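Local coordinates for protein serine repeat antigen 5 (Plasmodium falciparum, PDB 6X42) that probably acts as a papain-like pseudoprotease of the malaria parasite, its protease-fold domain captured here in a pseudo-zymogen form, at residues G227-S232 and K257-G262; A174-I179 and S238-R243. All coordinates share one frame; numbering follows the deposited sequence.

Contact 1 (G227-S232 and K257-G262); sequences GNYVNS and KVDMYG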
loop_
_atom_site.group_PDB
_atom_site.type_symbol
_atom_site.label_atom_id
_atom_site.label_comp_id
_atom_site.label_asym_id
_atom_site.label_seq_id
_atom_site.Cartn_x
_atom_site.Cartn_y
_atom_site.Cartn_z
ATOM N N GLY A 227 -14.950 -1.429 7.431
ATOM C CA GLY A 227 -16.055 -1.407 8.370
ATOM C C GLY A 227 -17.362 -1.569 7.636
ATOM O O GLY A 227 -17.411 -1.677 6.411
ATOM N N ASN A 228 -18.434 -1.601 8.412
ATOM C CA ASN A 228 -19.772 -1.720 7.874
ATOM C C ASN A 228 -20.475 -0.371 7.973
ATOM O O ASN A 228 -20.176 0.452 8.849
ATOM C CB ASN A 228 -20.556 -2.789 8.634
ATOM C CG ASN A 228 -19.940 -4.159 8.495
ATOM O OD1 ASN A 228 -19.386 -4.512 7.447
ATOM N ND2 ASN A 228 -20.024 -4.941 9.559
ATOM N N TYR A 229 -21.421 -0.151 7.069
ATOM C CA TYR A 229 -22.178 1.099 7.042
ATOM C C TYR A 229 -23.489 0.852 6.306
ATOM O O TYR A 229 -23.738 -0.235 5.783
ATOM C CB TYR A 229 -21.346 2.228 6.396
ATOM C CG TYR A 229 -21.346 2.221 4.876
ATOM C CD1 TYR A 229 -21.935 3.259 4.158
ATOM C CD2 TYR A 229 -20.741 1.186 4.155
ATOM C CE1 TYR A 229 -21.950 3.270 2.764
ATOM C CE2 TYR A 229 -20.765 1.183 2.754
ATOM C CZ TYR A 229 -21.383 2.224 2.078
ATOM O OH TYR A 229 -21.439 2.235 0.704
ATOM N N VAL A 230 -24.345 1.870 6.280
ATOM C CA VAL A 230 -25.570 1.835 5.493
ATOM C C VAL A 230 -25.445 2.914 4.429
ATOM O O VAL A 230 -25.101 4.058 4.744
ATOM C CB VAL A 230 -26.819 2.077 6.361
ATOM C CG1 VAL A 230 -28.054 2.032 5.487
ATOM C CG2 VAL A 230 -26.894 1.046 7.491
ATOM N N ASN A 231 -25.704 2.553 3.171
ATOM C CA ASN A 231 -25.592 3.519 2.085
ATOM C C ASN A 231 -26.823 4.436 2.007
ATOM O O ASN A 231 -27.778 4.332 2.785
ATOM C CB ASN A 231 -25.250 2.834 0.758
ATOM C CG ASN A 231 -26.397 2.051 0.177
ATOM O OD1 ASN A 231 -27.546 2.184 0.609
ATOM N ND2 ASN A 231 -26.094 1.215 -0.829
ATOM N N SER A 232 -26.764 5.392 1.068
ATOM C CA SER A 232 -27.807 6.410 0.932
ATOM C C SER A 232 -29.158 5.804 0.566
ATOM O O SER A 232 -30.192 6.471 0.730
ATOM C CB SER A 232 -27.406 7.453 -0.121
ATOM O OG SER A 232 -27.282 6.871 -1.411
ATOM N N LYS A 257 -12.873 6.366 1.960
ATOM C CA LYS A 257 -13.633 5.130 2.130
ATOM C C LYS A 257 -14.335 4.795 0.822
ATOM O O LYS A 257 -14.831 5.690 0.131
ATOM C CB LYS A 257 -14.673 5.271 3.247
ATOM C CG LYS A 257 -14.070 5.470 4.612
ATOM C CD LYS A 257 -15.143 5.596 5.689
ATOM C CE LYS A 257 -14.527 5.846 7.041
ATOM N NZ LYS A 257 -14.134 7.266 7.210
ATOM N N VAL A 258 -14.376 3.516 0.482
ATOM C CA VAL A 258 -14.993 3.077 -0.766
ATOM C C VAL A 258 -15.742 1.777 -0.513
ATOM O O VAL A 258 -15.254 0.885 0.187
ATOM C CB VAL A 258 -13.941 2.967 -1.901
ATOM C CG1 VAL A 258 -12.878 1.925 -1.585
ATOM C CG2 VAL A 258 -14.577 2.675 -3.242
ATOM N N ASP A 259 -16.939 1.684 -1.081
ATOM C CA ASP A 259 -17.749 0.476 -0.947
ATOM C C ASP A 259 -16.994 -0.724 -1.508
ATOM O O ASP A 259 -16.431 -0.679 -2.607
ATOM C CB ASP A 259 -19.071 0.697 -1.692
ATOM C CG ASP A 259 -20.124 -0.341 -1.350
ATOM O OD1 ASP A 259 -19.955 -1.484 -1.816
ATOM O OD2 ASP A 259 -21.081 -0.026 -0.604
ATOM N N MET A 260 -16.978 -1.812 -0.736
ATOM C CA MET A 260 -16.185 -2.973 -1.107
ATOM C C MET A 260 -16.684 -3.647 -2.382
ATOM O O MET A 260 -15.904 -4.250 -3.126
ATOM C CB MET A 260 -16.308 -4.020 -0.016
ATOM C CG MET A 260 -15.456 -3.783 1.178
ATOM S SD MET A 260 -15.573 -5.240 2.264
ATOM C CE MET A 260 -14.799 -4.501 3.716
ATOM N N TYR A 261 -17.981 -3.620 -2.613
ATOM C CA TYR A 261 -18.545 -4.343 -3.744
ATOM C C TYR A 261 -18.931 -3.410 -4.882
ATOM O O TYR A 261 -18.853 -3.804 -6.046
ATOM C CB TYR A 261 -19.711 -5.244 -3.286
ATOM C CG TYR A 261 -19.281 -6.420 -2.383
ATOM C CD1 TYR A 261 -18.939 -7.678 -2.915
ATOM C CD2 TYR A 261 -19.216 -6.269 -1.012
ATOM C CE1 TYR A 261 -18.556 -8.743 -2.079
ATOM C CE2 TYR A 261 -18.827 -7.314 -0.177
ATOM C CZ TYR A 261 -18.511 -8.553 -0.704
ATOM O OH TYR A 261 -18.131 -9.596 0.144
ATOM N N GLY A 262 -19.294 -2.171 -4.577
ATOM C CA GLY A 262 -19.696 -1.216 -5.573
ATOM C C GLY A 262 -21.060 -1.515 -6.163
ATOM O O GLY A 262 -21.768 -2.437 -5.733
HETATM O O HOH W 1 -23.476 0.821 -2.055
#
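Y229 reaches over from the end of strand 219-230, and its phenol OH donates a hydrogen bond to D259 OD2, 2.6 Å away, at the end of strand 255-259. The bond lands on the anti lone pair of OD2, the one turned away from the other carboxylate oxygen, and OD2 lies near the plane of the ring, at its edge. Ring and carboxylate planes stand 71° apart. N228 and Y229 also line the pocket of the bound triiodobenzene compound.

The second oxygen works inside its own segment. D259 OD1 accepts from Y261 N at 3.0 Å, which makes an Asx turn, and from G262 N at 2.9 Å. The Y261 N-H meets it on the anti side, a little out of plane; the G262 N-H comes from above the carboxylate. With CG anti to the backbone N (chi1 -166°), D259 can face the tyrosine with one oxygen and the turn after the strand with the other.

One water adds an indirect link, accepting a hydrogen bond from N231 ND2 at 2.9 Å and donating one to D259 OD2 at the same distance. Strand 236-243 runs between the two segments, and K237 on it touches both Y229 and D259.

Four donors thus share one carboxylate, which should stabilise its negative charge and fix its rotation, joining the tyrosine to the turn.

Contact 2 (A174-I179 and S238-R243); sequences AFVKII and SYWIVR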
loop_
_atom_site.group_PDB
_atom_site.type_symbol
_atom_site.label_atom_id
_atom_site.label_comp_id
_atom_site.label_asym_id
_atom_site.label_seq_id
_atom_site.Cartn_x
_atom_site.Cartn_y
_atom_site.Cartn_z
ATOM N N ALA A 174 -14.406 -14.305 -0.720
ATOM C CA ALA A 174 -13.072 -14.815 -0.426
ATOM C C ALA A 174 -12.021 -13.730 -0.629
ATOM O O ALA A 174 -11.085 -13.620 0.165
ATOM C CB ALA A 174 -12.781 -16.045 -1.286
ATOM N N PHE A 175 -12.178 -12.906 -1.669
ATOM C CA PHE A 175 -11.262 -11.784 -1.896
ATOM C C PHE A 175 -11.273 -10.841 -0.701
ATOM O O PHE A 175 -10.216 -10.453 -0.189
ATOM C CB PHE A 175 -11.714 -11.077 -3.179
ATOM C CG PHE A 175 -10.799 -9.984 -3.684
ATOM C CD1 PHE A 175 -9.589 -10.267 -4.292
ATOM C CD2 PHE A 175 -11.193 -8.656 -3.617
ATOM C CE1 PHE A 175 -8.786 -9.264 -4.797
ATOM C CE2 PHE A 175 -10.393 -7.639 -4.122
ATOM C CZ PHE A 175 -9.183 -7.947 -4.722
ATOM N N VAL A 176 -12.468 -10.505 -0.210
ATOM C CA VAL A 176 -12.611 -9.647 0.961
ATOM C C VAL A 176 -11.945 -10.273 2.183
ATOM O O VAL A 176 -11.205 -9.604 2.924
ATOM C CB VAL A 176 -14.103 -9.350 1.203
ATOM C CG1 VAL A 176 -14.325 -8.732 2.582
ATOM C CG2 VAL A 176 -14.649 -8.453 0.108
ATOM N N LYS A 177 -12.196 -11.564 2.420
ATOM C CA LYS A 177 -11.631 -12.224 3.594
ATOM C C LYS A 177 -10.112 -12.256 3.550
ATOM O O LYS A 177 -9.456 -12.036 4.576
ATOM C CB LYS A 177 -12.198 -13.643 3.720
ATOM C CG LYS A 177 -11.770 -14.374 4.978
ATOM N N ILE A 178 -9.531 -12.500 2.368
ATOM C CA ILE A 178 -8.077 -12.476 2.221
ATOM C C ILE A 178 -7.531 -11.114 2.631
ATOM O O ILE A 178 -6.580 -11.016 3.413
ATOM C CB ILE A 178 -7.689 -12.833 0.776
ATOM C CG1 ILE A 178 -7.963 -14.314 0.510
ATOM C CG2 ILE A 178 -6.237 -12.518 0.519
ATOM C CD1 ILE A 178 -7.908 -14.668 -0.955
ATOM N N ILE A 179 -8.126 -10.043 2.104
ATOM C CA ILE A 179 -7.636 -8.702 2.391
ATOM C C ILE A 179 -7.783 -8.383 3.876
ATOM O O ILE A 179 -6.853 -7.863 4.508
ATOM C CB ILE A 179 -8.344 -7.670 1.496
ATOM C CG1 ILE A 179 -7.974 -7.910 0.025
ATOM C CG2 ILE A 179 -8.021 -6.257 1.961
ATOM C CD1 ILE A 179 -8.876 -7.227 -0.944
ATOM N N SER A 238 -20.435 -2.554 3.159
ATOM C CA SER A 238 -19.136 -2.474 3.819
ATOM C C SER A 238 -18.209 -1.604 2.988
ATOM O O SER A 238 -18.398 -1.446 1.782
ATOM C CB SER A 238 -18.496 -3.866 3.991
ATOM O OG SER A 238 -19.358 -4.747 4.697
ATOM N N TYR A 239 -17.192 -1.054 3.644
ATOM C CA TYR A 239 -16.222 -0.197 2.975
ATOM C C TYR A 239 -14.796 -0.612 3.318
ATOM O O TYR A 239 -14.528 -1.150 4.397
ATOM C CB TYR A 239 -16.426 1.286 3.370
ATOM C CG TYR A 239 -16.295 1.577 4.844
ATOM C CD1 TYR A 239 -15.065 1.828 5.421
ATOM C CD2 TYR A 239 -17.412 1.586 5.684
ATOM C CE1 TYR A 239 -14.949 2.083 6.771
ATOM C CE2 TYR A 239 -17.289 1.839 7.039
ATOM C CZ TYR A 239 -16.054 2.079 7.577
ATOM O OH TYR A 239 -15.899 2.311 8.930
ATOM N N TRP A 240 -13.874 -0.315 2.394
ATOM C CA TRP A 240 -12.447 -0.261 2.664
ATOM C C TRP A 240 -12.068 1.154 3.074
ATOM O O TRP A 240 -12.608 2.126 2.535
ATOM C CB TRP A 240 -11.632 -0.584 1.399
ATOM C CG TRP A 240 -11.833 -1.948 0.824
ATOM C CD1 TRP A 240 -12.231 -2.232 -0.436
ATOM C CD2 TRP A 240 -11.636 -3.215 1.481
ATOM N NE1 TRP A 240 -12.296 -3.596 -0.625
ATOM C CE2 TRP A 240 -11.929 -4.217 0.542
ATOM C CE3 TRP A 240 -11.224 -3.592 2.764
ATOM C CZ2 TRP A 240 -11.864 -5.561 0.852
ATOM C CZ3 TRP A 240 -11.159 -4.928 3.071
ATOM C CH2 TRP A 240 -11.475 -5.894 2.115
ATOM N N ILE A 241 -11.100 1.269 3.983
ATOM C CA ILE A 241 -10.385 2.513 4.251
ATOM C C ILE A 241 -9.088 2.439 3.455
ATOM O O ILE A 241 -8.315 1.480 3.592
ATOM C CB ILE A 241 -10.102 2.712 5.751
ATOM C CG1 ILE A 241 -11.387 2.622 6.575
ATOM C CG2 ILE A 241 -9.398 4.041 5.954
ATOM C CD1 ILE A 241 -11.145 2.712 8.068
ATOM N N VAL A 242 -8.871 3.439 2.608
ATOM C CA VAL A 242 -7.767 3.464 1.651
ATOM C C VAL A 242 -6.899 4.689 1.912
ATOM O O VAL A 242 -7.397 5.816 2.013
ATOM C CB VAL A 242 -8.288 3.466 0.199
ATOM C CG1 VAL A 242 -7.131 3.452 -0.804
ATOM C CG2 VAL A 242 -9.211 2.288 -0.039
ATOM N N ARG A 243 -5.593 4.453 1.989
ATOM C CA ARG A 243 -4.564 5.487 2.092
ATOM C C ARG A 243 -4.039 5.822 0.703
ATOM O O ARG A 243 -3.662 4.928 -0.061
ATOM C CB ARG A 243 -3.411 4.971 2.951
ATOM C CG ARG A 243 -2.238 5.942 3.137
ATOM C CD ARG A 243 -1.211 5.307 3.988
ATOM N NE ARG A 243 0.072 5.991 4.040
ATOM C CZ ARG A 243 0.510 6.769 5.025
ATOM N NH1 ARG A 243 -0.264 7.148 6.020
ATOM N NH2 ARG A 243 1.763 7.162 5.023
#
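W240 points its six-membered ring at V176 and I179 of helix 172-186, a helix packed against the beta sheet of the papain-like fold. The indole belongs to strand 236-243, the middle one of three antiparallel strands, with 219-230 and 255-259 as its neighbours. Helix and strand keep well apart, the CA atoms of V176 and W240 being 9.5 Å from each other, so one large side chain has to span the gap.

For W240, CG lies anti to the carbonyl carbon and beside the backbone N (chi1 -62°). That torsion, with chi2 at 123°, sends the benzo end of the indole, CZ2, CH2 and CZ3, to the helix. I179 meets it with two branches. Its CG2 approaches obliquely and sits 3.5 Å from W240 CH2 and nearly as close to CZ3, while its CD1 reaches W240 CZ2 at 3.9 Å. The two side chains cross at about a right angle. In I179 a chi1 of -65° sets CG1 anti to the carbonyl carbon and CG2 anti to the backbone N, which turns both branches to these positions. The same CD1 also rests on one face of the F175 ring, offset toward its rim.

V176 offers both methyls, more loosely, from the other side of the indole plane: CG1 is 4.0 Å from W240 CH2, and CG2 lies near CZ2. The benzo end thus lies between the two residues. M260, from the turn after strand 255-259, touches both V176 and W240, and I223 and Y226 of strand 219-230 also pack on the indole. All three residues of the contact are buried, and no hydrogen bond crosses it. The carbonyl oxygen V176 O lies in the indole plane at the edge, 3.8 Å from W240 CH2.

How the contacts relate
The centres of contacts 1 and 2 are 10 Å apart, on the same side of the chain's centre, and their segments alternate along the sequence: 174-179, 227-232, 238-243, 257-262. Three of the four belong to consecutive strands of one antiparallel region, with strand 236-243 between the two strands that contact 1 joins. Backbone pairing of G227 with Y239 and of W240 with V258 ties them together, and N228 OD1 and S238 OG, both of the triiodobenzene pocket, are hydrogen-bonded. Contact 1 lies at the partly buried outer end of these strands, its centre about 20 Å from the chain's centre; contact 2, at about 13 Å, fastens the middle strand to helix 172-186.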